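Local coordinates for oxysterol-binding protein homolog 3 (Saccharomyces cerevisiae, PDB 4IC4) that transports lipids such as sterols between membranes in a hydrophobic pocket, directionally and coupled to phosphoinositides, through its OSBP-related domain, at residues I140-F154 with P361-Y374. Numbering follows the deposited sequence.
Sequences ISEKVSHRPPVFAFF and PKYFEKVSKNEWKY
The carboxylate of E142 grips two consecutive backbone amides at the start of 361-374: OE2 accepts from K362 N at 2.8 Å, nearly straight at 167°, and OE1 accepts from Y363 N at 2.9 Å. Both oxygens are met on their syn sides, the first bond standing 24° out of the carboxylate plane. A glutamate suits this place because its two oxygens can take one N-H each and its extended chain, with CG anti to the backbone N, reaches them. The ammonium of K362 turns away to E360 O.

The F364 ring packs next to this carboxylate, with A152 CB over one face, 3.6 Å from its centroid, while I140 O and E142 OE1 lie at its edge, where aromatic C-H groups tolerate oxygen. Alanine is small enough to let the ring settle close to the strand. V144 packs against P361 and sets CG2 over the five-membered ring of W372, 3.5 Å from its centroid; K366 CB covers the opposite face of the indole. An alanine in place of W372 would probably open a gap between V144 and K366 and leave V150 without its aromatic neighbour.

F154 and Y374 form an offset stack with planes at 24°, and Y374 OH accepts a hydrogen bond from W382 N. Strands 150-154 and 371-374 share no direct backbone bond; a water bridges them, donating to F153 O at 2.9 Å and to W372 O at 3.3 Å, while W372 N is bonded to T165 OG1. In 140-154 a classic beta bulge sets V144 and S145 opposite V150, and S145 OG donates to P148 O across the turn that carries H146 and R147 of the phosphatidylinositol 4-phosphate site. The hairpin 364-374 thus packs on barrel-wall hairpin 140-154, on the face turned away from helix 71-76, in the beta-barrel of the OSBP-related domain.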
loop_
_atom_site.group_PDB
_atom_site.type_symbol
_atom_site.label_atom_id
_atom_site.label_comp_id
_atom_site.label_asym_id
_atom_site.label_seq_id
_atom_site.Cartn_x
_atom_site.Cartn_y
_atom_site.Cartn_z
ATOM N N ILE A 140 6.698 -9.302 3.743
ATOM C CA ILE A 140 7.936 -9.021 3.035
ATOM C C ILE A 140 7.525 -8.557 1.637
ATOM O O ILE A 140 6.562 -9.064 1.061
ATOM C CB ILE A 140 8.884 -10.249 2.940
ATOM C CG1 ILE A 140 10.150 -9.854 2.171
ATOM C CG2 ILE A 140 8.199 -11.409 2.239
ATOM C CD1 ILE A 140 10.932 -8.713 2.799
ATOM N N SER A 141 8.231 -7.562 1.114
ATOM C CA SER A 141 7.941 -7.038 -0.209
ATOM C C SER A 141 9.242 -6.695 -0.921
ATOM O O SER A 141 10.269 -6.451 -0.281
ATOM C CB SER A 141 7.047 -5.797 -0.111
ATOM O OG SER A 141 7.675 -4.736 0.591
ATOM N N GLU A 142 9.192 -6.675 -2.246
ATOM C CA GLU A 142 10.369 -6.385 -3.049
ATOM C C GLU A 142 9.961 -5.806 -4.399
ATOM O O GLU A 142 8.937 -6.194 -4.961
ATOM C CB GLU A 142 11.164 -7.687 -3.250
ATOM C CG GLU A 142 12.436 -7.563 -4.076
ATOM C CD GLU A 142 13.304 -8.823 -4.033
ATOM O OE1 GLU A 142 12.755 -9.940 -3.930
ATOM O OE2 GLU A 142 14.545 -8.694 -4.118
ATOM N N LYS A 143 10.734 -4.850 -4.904
ATOM C CA LYS A 143 10.442 -4.319 -6.230
ATOM C C LYS A 143 11.120 -5.322 -7.157
ATOM O O LYS A 143 12.349 -5.436 -7.160
ATOM C CB LYS A 143 11.043 -2.932 -6.431
ATOM C CG LYS A 143 10.733 -2.368 -7.810
ATOM C CD LYS A 143 11.220 -0.948 -7.957
ATOM C CE LYS A 143 10.891 -0.405 -9.340
ATOM N NZ LYS A 143 11.324 1.012 -9.482
ATOM N N VAL A 144 10.324 -6.056 -7.933
ATOM C CA VAL A 144 10.859 -7.094 -8.812
ATOM C C VAL A 144 11.088 -6.708 -10.274
ATOM O O VAL A 144 11.723 -7.456 -11.025
ATOM C CB VAL A 144 9.968 -8.359 -8.754
ATOM C CG1 VAL A 144 9.922 -8.892 -7.323
ATOM C CG2 VAL A 144 8.557 -8.036 -9.237
ATOM N N SER A 145 10.574 -5.550 -10.670
ATOM C CA SER A 145 10.752 -5.040 -12.030
ATOM C C SER A 145 10.760 -3.513 -11.987
ATOM O O SER A 145 10.038 -2.914 -11.190
ATOM C CB SER A 145 9.624 -5.520 -12.934
ATOM O OG SER A 145 9.771 -4.972 -14.233
ATOM N N HIS A 146 11.572 -2.883 -12.837
ATOM C CA HIS A 146 11.657 -1.423 -12.859
ATOM C C HIS A 146 10.853 -0.795 -13.994
ATOM O O HIS A 146 10.227 0.246 -13.814
ATOM C CB HIS A 146 13.115 -0.965 -12.976
ATOM C CG HIS A 146 13.287 0.519 -12.855
ATOM N ND1 HIS A 146 13.981 1.268 -13.781
ATOM C CD2 HIS A 146 12.854 1.391 -11.915
ATOM C CE1 HIS A 146 13.966 2.539 -13.416
ATOM N NE2 HIS A 146 13.289 2.640 -12.287
ATOM N N ARG A 147 10.892 -1.424 -15.164
ATOM C CA ARG A 147 10.168 -0.934 -16.333
ATOM C C ARG A 147 9.410 -2.094 -16.973
ATOM O O ARG A 147 9.993 -2.907 -17.693
ATOM C CB ARG A 147 11.144 -0.333 -17.355
ATOM C CG ARG A 147 11.849 0.941 -16.895
ATOM C CD ARG A 147 10.930 2.150 -16.982
ATOM N NE ARG A 147 10.625 2.511 -18.365
ATOM C CZ ARG A 147 11.471 3.128 -19.186
ATOM N NH1 ARG A 147 12.682 3.466 -18.769
ATOM N NH2 ARG A 147 11.105 3.402 -20.433
ATOM N N PRO A 148 8.101 -2.202 -16.695
ATOM C CA PRO A 148 7.320 -1.310 -15.832
ATOM C C PRO A 148 7.535 -1.678 -14.366
ATOM O O PRO A 148 8.016 -2.766 -14.061
ATOM C CB PRO A 148 5.894 -1.580 -16.283
ATOM C CG PRO A 148 5.930 -3.047 -16.543
ATOM C CD PRO A 148 7.230 -3.224 -17.305
ATOM N N PRO A 149 7.180 -0.776 -13.442
ATOM C CA PRO A 149 7.368 -1.090 -12.024
ATOM C C PRO A 149 6.443 -2.209 -11.563
ATOM O O PRO A 149 5.240 -2.181 -11.823
ATOM C CB PRO A 149 7.051 0.228 -11.335
ATOM C CG PRO A 149 5.992 0.809 -12.228
ATOM C CD PRO A 149 6.572 0.557 -13.606
ATOM N N VAL A 150 7.014 -3.200 -10.890
ATOM C CA VAL A 150 6.236 -4.313 -10.370
ATOM C C VAL A 150 6.712 -4.573 -8.951
ATOM O O VAL A 150 7.912 -4.704 -8.701
ATOM C CB VAL A 150 6.421 -5.602 -11.205
ATOM C CG1 VAL A 150 5.602 -6.736 -10.600
ATOM C CG2 VAL A 150 5.980 -5.361 -12.643
ATOM N N PHE A 151 5.762 -4.632 -8.025
ATOM C CA PHE A 151 6.067 -4.868 -6.621
ATOM C C PHE A 151 5.393 -6.155 -6.161
ATOM O O PHE A 151 4.215 -6.393 -6.451
ATOM C CB PHE A 151 5.575 -3.683 -5.789
ATOM C CG PHE A 151 6.055 -2.354 -6.292
ATOM C CD1 PHE A 151 7.368 -1.944 -6.076
ATOM C CD2 PHE A 151 5.202 -1.518 -7.005
ATOM C CE1 PHE A 151 7.826 -0.716 -6.564
ATOM C CE2 PHE A 151 5.651 -0.285 -7.498
ATOM C CZ PHE A 151 6.967 0.114 -7.276
ATOM N N ALA A 152 6.142 -6.989 -5.447
ATOM C CA ALA A 152 5.612 -8.256 -4.953
ATOM C C ALA A 152 5.505 -8.223 -3.440
ATOM O O ALA A 152 6.409 -7.732 -2.757
ATOM C CB ALA A 152 6.511 -9.405 -5.397
ATOM N N PHE A 153 4.393 -8.745 -2.926
ATOM C CA PHE A 153 4.124 -8.774 -1.489
ATOM C C PHE A 153 3.662 -10.145 -1.025
ATOM O O PHE A 153 2.921 -10.832 -1.728
ATOM C CB PHE A 153 3.012 -7.782 -1.123
ATOM C CG PHE A 153 3.370 -6.346 -1.348
ATOM C CD1 PHE A 153 3.762 -5.536 -0.286
ATOM C CD2 PHE A 153 3.332 -5.804 -2.627
ATOM C CE1 PHE A 153 4.117 -4.203 -0.502
ATOM C CE2 PHE A 153 3.685 -4.476 -2.850
ATOM C CZ PHE A 153 4.079 -3.679 -1.784
ATOM N N PHE A 154 4.098 -10.531 0.167
ATOM C CA PHE A 154 3.684 -11.787 0.775
ATOM C C PHE A 154 3.515 -11.533 2.265
ATOM O O PHE A 154 4.489 -11.258 2.965
ATOM C CB PHE A 154 4.716 -12.893 0.551
ATOM C CG PHE A 154 4.295 -14.235 1.098
ATOM C CD1 PHE A 154 3.036 -14.755 0.803
ATOM C CD2 PHE A 154 5.157 -14.982 1.892
ATOM C CE1 PHE A 154 2.644 -16.004 1.292
ATOM C CE2 PHE A 154 4.777 -16.233 2.386
ATOM C CZ PHE A 154 3.516 -16.742 2.082
ATOM N N PRO A 361 16.054 -9.472 -8.394
ATOM C CA PRO A 361 15.288 -9.619 -7.151
ATOM C C PRO A 361 15.687 -10.948 -6.515
ATOM O O PRO A 361 16.051 -11.893 -7.218
ATOM C CB PRO A 361 13.833 -9.581 -7.626
ATOM C CG PRO A 361 13.913 -10.036 -9.054
ATOM C CD PRO A 361 15.158 -9.350 -9.554
ATOM N N LYS A 362 15.607 -11.026 -5.191
ATOM C CA LYS A 362 16.046 -12.225 -4.485
ATOM C C LYS A 362 15.013 -13.088 -3.772
ATOM O O LYS A 362 15.238 -14.285 -3.587
ATOM C CB LYS A 362 17.086 -11.831 -3.434
ATOM C CG LYS A 362 18.227 -10.956 -3.926
ATOM C CD LYS A 362 19.149 -11.717 -4.855
ATOM C CE LYS A 362 20.463 -10.977 -5.057
ATOM N NZ LYS A 362 20.307 -9.638 -5.687
ATOM N N TYR A 363 13.890 -12.501 -3.377
ATOM C CA TYR A 363 12.912 -13.235 -2.577
ATOM C C TYR A 363 11.620 -13.676 -3.241
ATOM O O TYR A 363 10.792 -14.349 -2.620
ATOM C CB TYR A 363 12.627 -12.398 -1.327
ATOM C CG TYR A 363 13.920 -11.884 -0.736
ATOM C CD1 TYR A 363 14.886 -12.771 -0.262
ATOM C CD2 TYR A 363 14.233 -10.523 -0.757
ATOM C CE1 TYR A 363 16.132 -12.326 0.163
ATOM C CE2 TYR A 363 15.482 -10.061 -0.329
ATOM C CZ TYR A 363 16.425 -10.971 0.126
ATOM O OH TYR A 363 17.665 -10.535 0.523
ATOM N N PHE A 364 11.459 -13.304 -4.503
ATOM C CA PHE A 364 10.274 -13.660 -5.268
ATOM C C PHE A 364 10.714 -14.176 -6.625
ATOM O O PHE A 364 11.743 -13.751 -7.152
ATOM C CB PHE A 364 9.380 -12.431 -5.465
ATOM C CG PHE A 364 8.763 -11.922 -4.199
ATOM C CD1 PHE A 364 7.498 -12.345 -3.809
ATOM C CD2 PHE A 364 9.455 -11.034 -3.383
ATOM C CE1 PHE A 364 6.932 -11.893 -2.622
ATOM C CE2 PHE A 364 8.895 -10.578 -2.190
ATOM C CZ PHE A 364 7.632 -11.009 -1.811
ATOM N N GLU A 365 9.927 -15.089 -7.184
ATOM C CA GLU A 365 10.221 -15.651 -8.495
ATOM C C GLU A 365 9.002 -15.454 -9.387
ATOM O O GLU A 365 7.866 -15.500 -8.918
ATOM C CB GLU A 365 10.559 -17.140 -8.373
ATOM C CG GLU A 365 9.436 -17.998 -7.820
ATOM C CD GLU A 365 9.850 -19.448 -7.658
ATOM O OE1 GLU A 365 8.995 -20.273 -7.276
ATOM O OE2 GLU A 365 11.034 -19.759 -7.910
ATOM N N LYS A 366 9.243 -15.230 -10.674
ATOM C CA LYS A 366 8.158 -15.014 -11.622
ATOM C C LYS A 366 7.539 -16.350 -12.017
ATOM O O LYS A 366 8.236 -17.250 -12.484
ATOM C CB LYS A 366 8.692 -14.285 -12.857
ATOM C CG LYS A 366 7.613 -13.737 -13.774
ATOM C CD LYS A 366 8.212 -12.851 -14.855
ATOM C CE LYS A 366 7.129 -12.200 -15.701
ATOM N NZ LYS A 366 7.703 -11.266 -16.709
ATOM N N VAL A 367 6.231 -16.475 -11.817
ATOM C CA VAL A 367 5.519 -17.706 -12.147
ATOM C C VAL A 367 4.739 -17.567 -13.451
ATOM O O VAL A 367 4.403 -18.564 -14.094
ATOM C CB VAL A 367 4.545 -18.101 -11.015
ATOM C CG1 VAL A 367 3.810 -19.386 -11.376
ATOM C CG2 VAL A 367 5.313 -18.286 -9.719
ATOM N N SER A 368 4.457 -16.328 -13.839
ATOM C CA SER A 368 3.729 -16.058 -15.073
ATOM C C SER A 368 3.731 -14.561 -15.335
ATOM O O SER A 368 4.373 -13.799 -14.613
ATOM C CB SER A 368 2.283 -16.546 -14.959
ATOM O OG SER A 368 1.552 -15.757 -14.033
ATOM N N LYS A 369 3.022 -14.141 -16.377
ATOM C CA LYS A 369 2.939 -12.724 -16.690
ATOM C C LYS A 369 2.135 -12.041 -15.594
ATOM O O LYS A 369 1.006 -12.439 -15.303
ATOM C CB LYS A 369 2.243 -12.494 -18.033
ATOM C CG LYS A 369 3.138 -12.604 -19.248
ATOM C CD LYS A 369 2.417 -12.067 -20.477
ATOM C CE LYS A 369 3.330 -12.018 -21.687
ATOM N NZ LYS A 369 2.668 -11.330 -22.829
ATOM N N ASN A 370 2.725 -11.021 -14.984
ATOM C CA ASN A 370 2.059 -10.268 -13.932
ATOM C C ASN A 370 1.832 -11.075 -12.659
ATOM O O ASN A 370 0.918 -10.780 -11.893
ATOM C CB ASN A 370 0.718 -9.739 -14.446
ATOM C CG ASN A 370 0.843 -9.063 -15.797
ATOM O OD1 ASN A 370 1.608 -8.114 -15.961
ATOM N ND2 ASN A 370 0.090 -9.555 -16.776
ATOM N N GLU A 371 2.661 -12.088 -12.421
ATOM C CA GLU A 371 2.505 -12.897 -11.220
ATOM C C GLU A 371 3.832 -13.407 -10.667
ATOM O O GLU A 371 4.517 -14.200 -11.312
ATOM C CB GLU A 371 1.586 -14.085 -11.509
ATOM C CG GLU A 371 0.547 -14.345 -10.437
ATOM C CD GLU A 371 -0.513 -13.259 -10.379
ATOM O OE1 GLU A 371 -1.225 -13.061 -11.388
ATOM O OE2 GLU A 371 -0.637 -12.605 -9.324
ATOM N N TRP A 372 4.193 -12.937 -9.476
ATOM C CA TRP A 372 5.417 -13.365 -8.809
ATOM C C TRP A 372 5.017 -14.108 -7.541
ATOM O O TRP A 372 3.924 -13.901 -7.010
ATOM C CB TRP A 372 6.297 -12.164 -8.461
ATOM C CG TRP A 372 6.959 -11.539 -9.656
ATOM C CD1 TRP A 372 6.350 -10.854 -10.670
ATOM C CD2 TRP A 372 8.358 -11.554 -9.965
ATOM N NE1 TRP A 372 7.282 -10.442 -11.592
ATOM C CE2 TRP A 372 8.523 -10.857 -11.186
ATOM C CE3 TRP A 372 9.488 -12.089 -9.332
ATOM C CZ2 TRP A 372 9.777 -10.681 -11.786
ATOM C CZ3 TRP A 372 10.735 -11.915 -9.930
ATOM C CH2 TRP A 372 10.867 -11.216 -11.145
ATOM N N LYS A 373 5.906 -14.963 -7.052
ATOM C CA LYS A 373 5.621 -15.760 -5.867
ATOM C C LYS A 373 6.808 -15.824 -4.914
ATOM O O LYS A 373 7.959 -15.919 -5.339
ATOM C CB LYS A 373 5.211 -17.171 -6.312
ATOM C CG LYS A 373 4.873 -18.155 -5.207
ATOM C CD LYS A 373 4.342 -19.445 -5.822
ATOM C CE LYS A 373 4.057 -20.510 -4.774
ATOM N NZ LYS A 373 5.298 -20.974 -4.093
ATOM N N TYR A 374 6.512 -15.766 -3.621
ATOM C CA TYR A 374 7.539 -15.830 -2.586
ATOM C C TYR A 374 8.359 -17.114 -2.711
ATOM O O TYR A 374 7.803 -18.206 -2.839
ATOM C CB TYR A 374 6.876 -15.775 -1.206
ATOM C CG TYR A 374 7.834 -15.921 -0.044
ATOM C CD1 TYR A 374 8.641 -14.859 0.360
ATOM C CD2 TYR A 374 7.928 -17.121 0.659
ATOM C CE1 TYR A 374 9.512 -14.989 1.434
ATOM C CE2 TYR A 374 8.801 -17.264 1.737
ATOM C CZ TYR A 374 9.590 -16.193 2.119
ATOM O OH TYR A 374 10.449 -16.311 3.190
HETATM O O HOH W 1 3.648 -12.370 -4.103
#